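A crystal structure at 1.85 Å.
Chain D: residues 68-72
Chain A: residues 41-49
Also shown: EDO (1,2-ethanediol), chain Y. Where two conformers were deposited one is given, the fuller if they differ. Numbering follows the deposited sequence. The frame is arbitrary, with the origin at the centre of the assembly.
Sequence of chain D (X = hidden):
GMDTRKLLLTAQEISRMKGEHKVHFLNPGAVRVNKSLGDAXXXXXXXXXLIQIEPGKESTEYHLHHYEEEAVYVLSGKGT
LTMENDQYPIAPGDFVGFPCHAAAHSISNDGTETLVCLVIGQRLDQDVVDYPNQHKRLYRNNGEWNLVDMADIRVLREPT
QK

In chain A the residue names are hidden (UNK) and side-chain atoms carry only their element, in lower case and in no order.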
# COMPACT_ATOMS: atom_id res chain seq x y z
N GLU D 68 8.95 8.89 1.68
CA GLU D 68 8.88 8.94 3.13
C GLU D 68 8.84 10.38 3.66
O GLU D 68 9.71 11.22 3.36
CB GLU D 68 10.08 8.24 3.79
CG GLU D 68 10.13 6.74 3.61
CD GLU D 68 11.27 6.08 4.38
OE1 GLU D 68 12.15 6.82 4.86
OE2 GLU D 68 11.32 4.81 4.50
N GLU D 69 7.85 10.63 4.48
CA GLU D 69 7.80 11.86 5.25
C GLU D 69 8.80 11.75 6.40
O GLU D 69 9.13 10.66 6.84
CB GLU D 69 6.37 12.10 5.76
CG GLU D 69 5.47 12.64 4.63
CD GLU D 69 4.03 12.88 5.04
OE1 GLU D 69 3.58 12.48 6.14
OE2 GLU D 69 3.30 13.45 4.20
N GLU D 70 9.21 12.91 6.89
CA GLU D 70 10.22 13.07 7.91
C GLU D 70 9.96 14.35 8.66
O GLU D 70 9.48 15.32 8.07
CB GLU D 70 11.58 13.24 7.17
CG GLU D 70 12.68 13.07 8.00
CD GLU D 70 14.06 13.20 7.31
OE1 GLU D 70 14.27 13.78 6.19
OE2 GLU D 70 14.95 12.73 7.99
N ALA D 71 10.26 14.36 9.96
CA ALA D 71 10.16 15.57 10.75
C ALA D 71 11.24 15.55 11.84
O ALA D 71 11.74 14.47 12.23
CB ALA D 71 8.76 15.73 11.35
N VAL D 72 11.53 16.73 12.37
CA VAL D 72 12.50 16.94 13.43
C VAL D 72 11.94 17.90 14.50
O VAL D 72 11.37 18.94 14.15
CB VAL D 72 13.79 17.56 12.89
CG1 VAL D 72 14.84 17.62 14.02
CG2 VAL D 72 14.33 16.75 11.69
N UNK A 41 2.33 21.97 8.61
CA UNK A 41 3.41 21.96 7.61
C UNK A 41 3.05 21.12 6.37
O UNK A 41 3.83 21.10 5.42
c UNK A 41 4.78 19.98 8.54
c UNK A 41 5.20 22.39 9.39
c UNK A 41 4.77 21.52 8.19
N UNK A 42 1.91 20.46 6.38
CA UNK A 42 1.45 19.68 5.24
C UNK A 42 1.79 18.20 5.19
O UNK A 42 1.70 17.60 4.14
N UNK A 43 2.18 17.60 6.31
CA UNK A 43 2.35 16.15 6.39
C UNK A 43 1.00 15.49 6.21
O UNK A 43 -0.00 15.93 6.75
c UNK A 43 2.95 15.71 7.72
c UNK A 43 5.33 15.97 6.95
c UNK A 43 4.34 16.21 8.10
c UNK A 43 4.79 15.52 9.43
N UNK A 44 0.98 14.41 5.44
CA UNK A 44 -0.26 13.73 5.14
C UNK A 44 -0.26 12.26 5.48
O UNK A 44 -1.31 11.63 5.44
n UNK A 44 -4.03 13.86 0.50
c UNK A 44 -2.76 13.99 0.89
c UNK A 44 -1.00 15.50 1.78
c UNK A 44 -0.82 15.36 3.25
n UNK A 44 -2.35 15.17 1.34
n UNK A 44 -1.94 12.93 0.85
c UNK A 44 -0.56 13.89 3.65
N UNK A 45 0.90 11.69 5.79
CA UNK A 45 0.97 10.25 6.11
C UNK A 45 1.29 9.95 7.53
O UNK A 45 1.24 8.81 7.95
c UNK A 45 2.11 10.62 2.81
c UNK A 45 1.62 9.80 3.77
c UNK A 45 1.99 9.64 5.20
n UNK A 45 1.42 10.37 1.66
c UNK A 45 0.48 9.47 1.91
n UNK A 45 0.58 9.11 3.19
N UNK A 46 1.68 10.98 8.26
CA UNK A 46 1.74 10.82 9.70
C UNK A 46 1.13 12.04 10.38
O UNK A 46 1.04 13.14 9.81
c UNK A 46 4.25 11.44 9.74
se UNK A 46 6.04 10.64 9.89
c UNK A 46 3.16 10.51 10.19
c UNK A 46 6.83 12.19 9.29
N UNK A 47 0.65 11.78 11.59
CA UNK A 47 0.12 12.82 12.48
C UNK A 47 1.14 13.11 13.57
O UNK A 47 1.73 12.20 14.14
N UNK A 48 1.44 14.39 13.79
CA UNK A 48 2.38 14.77 14.84
C UNK A 48 1.67 15.91 15.53
O UNK A 48 1.41 17.01 14.95
c UNK A 48 5.87 14.44 12.93
c UNK A 48 4.50 14.06 13.58
c UNK A 48 4.68 15.70 15.56
c UNK A 48 3.81 15.18 14.35
N UNK A 49 1.28 15.64 16.77
CA UNK A 49 0.47 16.59 17.52
C UNK A 49 1.04 16.95 18.87
O UNK A 49 1.51 16.06 19.61
c UNK A 49 -1.62 14.30 15.94
c UNK A 49 -1.62 15.50 16.57
n UNK A 49 -2.50 16.29 15.89
c UNK A 49 -3.01 15.62 14.87
n UNK A 49 -2.48 14.41 14.87
c UNK A 49 -0.89 15.97 17.80
C1 EDO Y . 17.85 13.74 9.52
O1 EDO Y . 17.25 13.58 8.23
C2 EDO Y . 17.31 15.01 10.14
O2 EDO Y . 18.07 16.11 9.64

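Position 41 of chain A carries three side-chain carbons, one bearing the other two, and none touches chain D; a fork at the first carbon identifies Val A41. Position 42 has no side-chain atoms. Its phi is positive, at 93°, and a CB there would jam against the carbonyl O of the preceding residue, so the backbone itself calls for glycine: Gly A42, the first residue to leave the helical conformation.

Position 43 shows four carbons, forked at the second; one tip of the fork lies 4.4 Å from CB of Ala D71, a loose apolar contact. The pattern is that of leucine, Leu A43. Position 44 has three carbons, a nitrogen, and a carbon carrying two more nitrogens. Its CA-to-CB bond points sideways and its end leads away from chain D, but its backbone N donates a nearly straight hydrogen bond (174°) to OE2 of Glu D69 at 2.8 Å. The guanidinium marks Arg A44.

At position 45 one carbon leads to a five-membered ring of three carbons and two nitrogens. A ring carbon approaches OE2 of Glu D69 obliquely at 3.4 Å, and the backbone N donates to OE1 of Glu D69 at 2.8 Å. The imidazole identifies His A45. Position 46 is an unbranched chain of two carbons, selenium and a terminal carbon. That last carbon packs 3.6 Å from CB of Glu D69 and 3.5 Å from N of Glu D70, and the backbone N makes a weak hydrogen bond to OE1 of Glu D69 at 3.2 Å. This is selenomethionine, Met A46.

Position 47 again lacks side-chain atoms and makes no contact with chain D. A CB would point away from that chain and clash with a ring nitrogen of position 49, 3.0 Å away; this is Gly A47. Position 48 has four carbons, forked at the first, one arm two carbons long; the end of that arm lies 3.5 Å from CB of Ala D71. This is Ile A48. Position 49 has one carbon and a five-membered ring with two nitrogens, out of reach of chain D: His A49.

The contact centres on Glu D69. Its extended side chain brings the carboxylate to three successive backbone amides, those of Arg A44, His A45 and Met A46, so its polar recognition is of main chain rather than of side-chain charge. Beside this anchor, Ala D71 also points toward chain A and packs against Leu A43 and Ile A48. Glu D70, between Glu D69 and Ala D71 in sequence, points away.

Chain A 41-49: VGLRHMGIH
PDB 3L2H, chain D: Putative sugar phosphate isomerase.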